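Local coordinates for protein putative enoyl-CoA hydratase/isomerase (Mycobacterium abscessus, PDB 4MI2) that probably catalyses the isomerisation of an epoxidised phenylacetyl-CoA ring in phenylacetate degradation, as a member of the enoyl-CoA hydratase/isomerase family, at residues 39-44 against 97-102; 72-77 against 84-89. All coordinates share one frame; numbering follows the deposited sequence.

Contact 1: 39-44 against 97-102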
ATOM      1  N   GLU B  39      -4.829  33.108  -3.135  1.00 23.16           N
ATOM      2  CA  GLU B  39      -5.678  32.996  -4.316  1.00 23.12           C
ATOM      3  C   GLU B  39      -5.945  31.524  -4.662  1.00 22.05           C
ATOM      4  O   GLU B  39      -7.032  31.173  -5.125  1.00 21.75           O
ATOM      5  CB  GLU B  39      -5.068  33.750  -5.505  1.00 23.90           C
ATOM      6  CG  GLU B  39      -5.080  35.274  -5.357  1.00 24.80           C
ATOM      7  CD  GLU B  39      -4.576  36.012  -6.597  1.00 25.75           C
ATOM      8  OE1 GLU B  39      -4.246  35.366  -7.616  1.00 26.35           O
ATOM      9  OE2 GLU B  39      -4.507  37.261  -6.565  1.00 26.74           O
ATOM     10  N   LEU B  40      -4.961  30.662  -4.415  1.00 21.01           N
ATOM     11  CA  LEU B  40      -5.140  29.224  -4.627  1.00 20.22           C
ATOM     12  C   LEU B  40      -6.227  28.668  -3.699  1.00 19.63           C
ATOM     13  O   LEU B  40      -7.091  27.910  -4.151  1.00 19.32           O
ATOM     14  CB  LEU B  40      -3.820  28.467  -4.432  1.00 19.97           C
ATOM     15  CG  LEU B  40      -3.859  26.950  -4.647  1.00 19.65           C
ATOM     16  CD1 LEU B  40      -4.443  26.609  -6.011  1.00 19.75           C
ATOM     17  CD2 LEU B  40      -2.466  26.349  -4.494  1.00 19.43           C
ATOM     18  N   LEU B  41      -6.185  29.062  -2.422  1.00 19.13           N
ATOM     19  CA  LEU B  41      -7.214  28.685  -1.449  1.00 19.01           C
ATOM     20  C   LEU B  41      -8.620  29.107  -1.894  1.00 19.30           C
ATOM     21  O   LEU B  41      -9.548  28.296  -1.861  1.00 19.30           O
ATOM     22  CB  LEU B  41      -6.912  29.266  -0.068  1.00 19.06           C
ATOM     23  CG  LEU B  41      -7.959  29.027   1.035  1.00 19.23           C
ATOM     24  CD1 LEU B  41      -8.122  27.534   1.290  1.00 18.94           C
ATOM     25  CD2 LEU B  41      -7.579  29.749   2.328  1.00 19.39           C
ATOM     26  N   GLN B  42      -8.770  30.366  -2.297  1.00 19.55           N
ATOM     27  CA  GLN B  42     -10.055  30.881  -2.775  1.00 19.89           C
ATOM     28  C   GLN B  42     -10.568  30.130  -4.016  1.00 19.72           C
ATOM     29  O   GLN B  42     -11.763  29.855  -4.130  0.50 19.97           O
ATOM     30  CB  GLN B  42      -9.943  32.381  -3.077  0.50 20.30           C
ATOM     31  N   ALA B  43      -9.667  29.795  -4.937  1.00 19.37           N
ATOM     32  CA  ALA B  43     -10.047  29.030  -6.127  1.00 19.22           C
ATOM     33  C   ALA B  43     -10.528  27.617  -5.755  1.00 19.06           C
ATOM     34  O   ALA B  43     -11.563  27.160  -6.265  1.00 19.15           O
ATOM     35  CB  ALA B  43      -8.900  28.961  -7.125  1.00 18.98           C
ATOM     36  N   LEU B  44      -9.799  26.936  -4.873  1.00 18.76           N
ATOM     37  CA  LEU B  44     -10.206  25.599  -4.413  1.00 18.77           C
ATOM     38  C   LEU B  44     -11.526  25.626  -3.622  1.00 19.15           C
ATOM     39  O   LEU B  44     -12.386  24.755  -3.798  1.00 19.18           O
ATOM     40  CB  LEU B  44      -9.102  24.947  -3.566  1.00 18.51           C
ATOM     41  CG  LEU B  44      -7.804  24.606  -4.304  1.00 18.26           C
ATOM     42  CD1 LEU B  44      -6.657  24.406  -3.324  1.00 18.03           C
ATOM     43  CD2 LEU B  44      -7.972  23.377  -5.192  1.00 18.13           C
ATOM     44  N   LEU B  97      -4.654  22.360   1.382  1.00 17.21           N
ATOM     45  CA  LEU B  97      -4.756  20.909   1.276  1.00 17.27           C
ATOM     46  C   LEU B  97      -6.124  20.398   1.717  1.00 17.83           C
ATOM     47  O   LEU B  97      -6.680  19.501   1.082  1.00 17.66           O
ATOM     48  CB  LEU B  97      -3.638  20.214   2.047  1.00 17.12           C
ATOM     49  CG  LEU B  97      -2.318  19.965   1.294  1.00 16.90           C
ATOM     50  CD1 LEU B  97      -2.554  19.050   0.097  1.00 16.88           C
ATOM     51  CD2 LEU B  97      -1.643  21.262   0.860  1.00 16.88           C
ATOM     52  N   GLU B  98      -6.681  20.991   2.772  1.00 18.51           N
ATOM     53  CA  GLU B  98      -8.026  20.642   3.214  1.00 19.32           C
ATOM     54  C   GLU B  98      -9.059  21.033   2.165  1.00 18.92           C
ATOM     55  O   GLU B  98      -9.985  20.271   1.901  1.00 18.77           O
ATOM     56  CB  GLU B  98      -8.361  21.283   4.574  1.00 20.74           C
ATOM     57  CG  GLU B  98      -7.349  20.918   5.644  1.00 21.79           C
ATOM     58  CD  GLU B  98      -7.910  20.857   7.047  1.00 23.81           C
ATOM     59  OE1 GLU B  98      -7.665  21.809   7.820  1.00 25.32           O
ATOM     60  OE2 GLU B  98      -8.564  19.842   7.398  1.00 25.94           O
ATOM     61  N   ALA B  99      -8.886  22.209   1.558  1.00 18.47           N
ATOM     62  CA  ALA B  99      -9.814  22.686   0.540  1.00 18.35           C
ATOM     63  C   ALA B  99      -9.775  21.780  -0.688  1.00 17.96           C
ATOM     64  O   ALA B  99     -10.810  21.470  -1.271  1.00 18.07           O
ATOM     65  CB  ALA B  99      -9.500  24.124   0.161  1.00 18.42           C
ATOM     66  N   LEU B 100      -8.576  21.356  -1.076  1.00 17.47           N
ATOM     67  CA  LEU B 100      -8.422  20.392  -2.157  1.00 17.18           C
ATOM     68  C   LEU B 100      -9.113  19.076  -1.774  1.00 17.13           C
ATOM     69  O   LEU B 100      -9.928  18.545  -2.528  1.00 17.22           O
ATOM     70  CB  LEU B 100      -6.940  20.188  -2.471  1.00 16.91           C
ATOM     71  CG  LEU B 100      -6.521  19.190  -3.553  1.00 16.82           C
ATOM     72  CD1 LEU B 100      -7.264  19.384  -4.867  1.00 16.93           C
ATOM     73  CD2 LEU B 100      -5.017  19.282  -3.784  1.00 16.59           C
ATOM     74  N   ASP B 101      -8.842  18.588  -0.575  1.00 17.03           N
ATOM     75  CA  ASP B 101      -9.449  17.349  -0.109  1.00 17.27           C
ATOM     76  C   ASP B 101     -10.980  17.416  -0.075  1.00 17.61           C
ATOM     77  O   ASP B 101     -11.646  16.431  -0.384  1.00 17.66           O
ATOM     78  CB  ASP B 101      -8.896  16.978   1.275  1.00 17.32           C
ATOM     79  CG  ASP B 101      -9.565  15.748   1.861  1.00 17.50           C
ATOM     80  OD1 ASP B 101      -9.238  14.624   1.419  1.00 17.29           O
ATOM     81  OD2 ASP B 101     -10.425  15.928   2.754  1.00 17.83           O
ATOM     82  N   ALA B 102     -11.527  18.582   0.267  1.00 17.97           N
ATOM     83  CA  ALA B 102     -12.985  18.777   0.378  1.00 18.52           C
ATOM     84  C   ALA B 102     -13.740  18.761  -0.955  1.00 18.71           C
ATOM     85  O   ALA B 102     -14.961  18.652  -0.960  1.00 19.24           O
ATOM     86  CB  ALA B 102     -13.298  20.069   1.131  1.00 18.69           C
TER
HETATM   87  O   HOH W   1     -12.944  23.092  -1.651  1.00 23.77           O
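Leu44 and Leu41 meet the methyl group of Ala99, which points at the helix carrying the two leucines. Ala99 CB lies 3.8 Å from Leu44 CB. It is equally close, 3.8 Å, to Leu41 CD1, so one small methyl is touched by two leucines one helical turn apart. The two reach it differently. Leu44 leaves its backbone toward the other helix and touches with CB. Leu41 starts beside the contact and touches with the end of its chain; its CG stands opposite the backbone N (chi1 176°), and CD1 then carries the branch across to Ala99. The remaining apolar pair is wider: Leu44 CD2 is 4.1 Å from Leu100 CD1, and these two side chains pass each other at a slant. The axes of segments 39-44 and 97-102 run nearly parallel, 19° apart, with a closest approach of 9.0 Å. The small side chain of Ala99 is consistent with the close backbones here; its CA is 5.8 Å from Leu44 CA.

The segments belong to helices 34-49 and 87-102 of the crotonase fold. Ile21 of strand 18-23 touches Leu44, and Leu122 of helix 118-124 touches Leu100. Toward the second subunit, Leu97 and Asp101 pack on its Leu233 and Leu229.

No direct hydrogen bond links the two segments. A single water donates to Leu44 O at 2.8 Å and to Ala99 O at 2.7 Å. Two carbonyls are both acceptors and cannot bond each other, so a donor such as this water is needed to bridge them.

Contact 2: 72-77 against 84-89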
ATOM      1  N   ALA B  72      12.333  33.868  -1.607  1.00 24.17           N
ATOM      2  CA  ALA B  72      12.565  35.224  -1.109  1.00 24.96           C
ATOM      3  C   ALA B  72      11.699  35.536   0.106  1.00 25.22           C
ATOM      4  O   ALA B  72      12.181  36.115   1.086  1.00 25.32           O
ATOM      5  CB  ALA B  72      12.338  36.257  -2.206  1.00 25.36           C
ATOM      6  N   GLU B  73      10.429  35.140   0.053  1.00 25.30           N
ATOM      7  CA  GLU B  73       9.523  35.391   1.171  1.00 25.65           C
ATOM      8  C   GLU B  73       9.920  34.531   2.360  1.00 25.27           C
ATOM      9  O   GLU B  73       9.797  34.936   3.514  1.00 25.69           O
ATOM     10  CB  GLU B  73       8.078  35.099   0.777  1.00 26.12           C
ATOM     11  CG  GLU B  73       7.167  36.297   0.943  1.00 27.05           C
ATOM     12  CD  GLU B  73       5.919  36.212   0.090  1.00 26.98           C
ATOM     13  OE1 GLU B  73       5.149  35.250   0.272  1.00 26.24           O
ATOM     14  OE2 GLU B  73       5.709  37.122  -0.745  1.00 27.55           O
ATOM     15  N   HIS B  74      10.398  33.331   2.077  1.00 24.70           N
ATOM     16  CA  HIS B  74      10.850  32.457   3.135  1.00 24.55           C
ATOM     17  C   HIS B  74      12.115  32.994   3.822  1.00 24.74           C
ATOM     18  O   HIS B  74      12.215  32.965   5.045  1.00 23.96           O
ATOM     19  CB  HIS B  74      11.088  31.048   2.610  1.00 24.19           C
ATOM     20  CG  HIS B  74      11.609  30.128   3.654  1.00 24.14           C
ATOM     21  ND1 HIS B  74      10.830  29.663   4.690  1.00 24.02           N
ATOM     22  CD2 HIS B  74      12.851  29.638   3.862  1.00 24.26           C
ATOM     23  CE1 HIS B  74      11.568  28.905   5.481  1.00 24.02           C
ATOM     24  NE2 HIS B  74      12.798  28.879   5.001  1.00 24.09           N
ATOM     25  N   VAL B  75      13.071  33.472   3.034  1.00 25.51           N
ATOM     26  CA  VAL B  75      14.292  34.071   3.587  1.00 26.43           C
ATOM     27  C   VAL B  75      13.969  35.241   4.530  1.00 27.42           C
ATOM     28  O   VAL B  75      14.536  35.340   5.614  1.00 27.13           O
ATOM     29  CB  VAL B  75      15.253  34.522   2.461  1.00 26.75           C
ATOM     30  CG1 VAL B  75      16.323  35.479   2.976  1.00 27.10           C
ATOM     31  CG2 VAL B  75      15.898  33.310   1.800  1.00 26.59           C
ATOM     32  N   GLU B  76      13.046  36.103   4.112  1.00 28.93           N
ATOM     33  CA  GLU B  76      12.634  37.271   4.892  1.00 30.94           C
ATOM     34  C   GLU B  76      12.009  36.885   6.244  1.00 30.57           C
ATOM     35  O   GLU B  76      12.307  37.495   7.268  1.00 31.11           O
ATOM     36  CB  GLU B  76      11.650  38.113   4.066  1.00 32.82           C
ATOM     37  CG  GLU B  76      11.197  39.414   4.715  1.00 35.08           C
ATOM     38  CD  GLU B  76      10.082  40.102   3.930  1.00 37.24           C
ATOM     39  OE1 GLU B  76       9.087  39.431   3.555  1.00 38.36           O
ATOM     40  OE2 GLU B  76      10.191  41.325   3.689  1.00 39.08           O
ATOM     41  N   ALA B  77      11.139  35.878   6.239  1.00 29.78           N
ATOM     42  CA  ALA B  77      10.521  35.381   7.469  1.00 29.36           C
ATOM     43  C   ALA B  77      11.563  34.766   8.401  1.00 29.40           C
ATOM     44  O   ALA B  77      11.512  34.963   9.625  1.00 28.66           O
ATOM     45  CB  ALA B  77       9.455  34.343   7.140  1.00 28.65           C
ATOM     46  N   HIS B  84       9.281  31.372  14.158  1.00 23.36           N
ATOM     47  CA  HIS B  84       7.957  31.330  13.552  1.00 22.92           C
ATOM     48  C   HIS B  84       7.987  31.358  12.021  1.00 22.09           C
ATOM     49  O   HIS B  84       6.968  31.618  11.386  1.00 21.82           O
ATOM     50  CB  HIS B  84       7.121  32.479  14.106  1.00 23.62           C
ATOM     51  CG  HIS B  84       7.002  32.455  15.599  1.00 24.27           C
ATOM     52  ND1 HIS B  84       7.525  33.441  16.408  1.00 25.06           N
ATOM     53  CD2 HIS B  84       6.436  31.550  16.430  1.00 24.45           C
ATOM     54  CE1 HIS B  84       7.282  33.146  17.672  1.00 25.34           C
ATOM     55  NE2 HIS B  84       6.624  32.003  17.712  1.00 25.16           N
ATOM     56  N   ALA B  85       9.135  31.033  11.432  1.00 21.58           N
ATOM     57  CA  ALA B  85       9.300  31.135   9.975  1.00 21.41           C
ATOM     58  C   ALA B  85       8.394  30.191   9.186  1.00 21.04           C
ATOM     59  O   ALA B  85       8.145  30.430   8.006  1.00 21.01           O
ATOM     60  CB  ALA B  85      10.754  30.909   9.576  1.00 21.29           C
ATOM     61  N   MET B  86       7.909  29.124   9.826  1.00 20.73           N
ATOM     62  CA  MET B  86       7.042  28.164   9.156  1.00 20.37           C
ATOM     63  C   MET B  86       5.569  28.322   9.501  1.00 20.12           C
ATOM     64  O   MET B  86       4.786  27.425   9.211  1.00 19.92           O
ATOM     65  CB  MET B  86       7.507  26.730   9.433  1.00 20.39           C
ATOM     66  CG  MET B  86       8.919  26.438   8.946  1.00 20.52           C
ATOM     67  SD  MET B  86       9.176  26.758   7.183  1.00 21.18           S
ATOM     68  CE  MET B  86       8.487  25.285   6.432  1.00 20.75           C
ATOM     69  N   ASP B  87       5.190  29.467  10.076  1.00 20.12           N
ATOM     70  CA  ASP B  87       3.782  29.831  10.297  1.00 20.07           C
ATOM     71  C   ASP B  87       2.889  29.567   9.086  1.00 19.59           C
ATOM     72  O   ASP B  87       1.730  29.169   9.211  1.00 19.30           O
ATOM     73  CB  ASP B  87       3.672  31.331  10.604  1.00 20.76           C
ATOM     74  CG  ASP B  87       3.917  31.666  12.059  1.00 21.22           C
ATOM     75  OD1 ASP B  87       4.162  30.755  12.875  1.00 21.09           O
ATOM     76  OD2 ASP B  87       3.862  32.873  12.382  1.00 21.98           O
ATOM     77  N   THR B  88       3.440  29.839   7.912  1.00 19.23           N
ATOM     78  CA  THR B  88       2.724  29.690   6.657  1.00 18.96           C
ATOM     79  C   THR B  88       2.146  28.280   6.424  1.00 18.75           C
ATOM     80  O   THR B  88       1.120  28.142   5.753  1.00 18.54           O
ATOM     81  CB  THR B  88       3.615  30.115   5.471  1.00 18.69           C
ATOM     82  OG1 THR B  88       2.806  30.245   4.303  1.00 18.46           O
ATOM     83  CG2 THR B  88       4.748  29.118   5.227  1.00 18.32           C
ATOM     84  N   VAL B  89       2.781  27.249   6.983  1.00 18.71           N
ATOM     85  CA  VAL B  89       2.262  25.880   6.862  1.00 18.79           C
ATOM     86  C   VAL B  89       0.855  25.804   7.456  1.00 19.54           C
ATOM     87  O   VAL B  89      -0.067  25.250   6.854  1.00 19.28           O
ATOM     88  CB  VAL B  89       3.182  24.826   7.540  1.00 18.52           C
ATOM     89  CG1 VAL B  89       2.599  23.428   7.383  1.00 18.30           C
ATOM     90  CG2 VAL B  89       4.585  24.864   6.941  1.00 18.40           C
TER
HETATM   91  O   HOH W   2       8.173  30.257   4.989  1.00 18.38           O
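His74 turns the edge of its imidazole to the sulfur of Met86. Met86 SD lies 3.6 Å from His74 CE1, near the ring plane. Seen from the ring centroid, the sulfur is 73° off the normal, a Met-aromatic contact made at the edge. Both side chains start off beside the contact and reach it with their ends. In His74 the ring carbon CG stands opposite the backbone N (chi1 178°), which carries the ring out to the Met86 sulfur. Met86 is folded instead: bends at chi2 and chi3 bring SD to the ring edge.

A water lies in the ring plane at the same imidazole, hydrogen-bonded to His74 ND1 at 2.7 Å. To Ala85 O it donates a hydrogen bond of 3.0 Å, so it bridges helix 71-80 and a type I beta turn from His84 to Asp87. This turn leads into helix 87-102 of the crotonase fold. The other ring nitrogen, His74 NE2, is hydrogen-bonded to His249 NE2 of the second subunit, and the two rings meet with their planes at about 65°. The imidazole is thus held at both nitrogens.

One helical turn on from His74, Ala77 meets Ala85. Each turns CB toward the other segment. Their CB atoms are 4.4 Å apart, while Ala85 CB comes within 4.1 Å of Ala77 C.

In the fold
Both contacts use helix 87-102: contact 2 at its start and the turn before it, contact 1 at its far end. Their centres are about 20 Å apart, and they do not touch. The centre of contact 1 is about 10 Å from the centre of the chain, that of contact 2 about 24 Å. Contact 1 is inner and aliphatic, beside the main sheet. Contact 2 is peripheral, with a Met-aromatic pair; it closes the short connection between helices 71-80 and 87-102, nested within the loop of contact 1. Both are largely buried and border the second subunit. That subunit packs by leucines near contact 1. At contact 2 its Gln241 accepts from Met86 N through OE1 and donates to Asp87 OD1 through NE2.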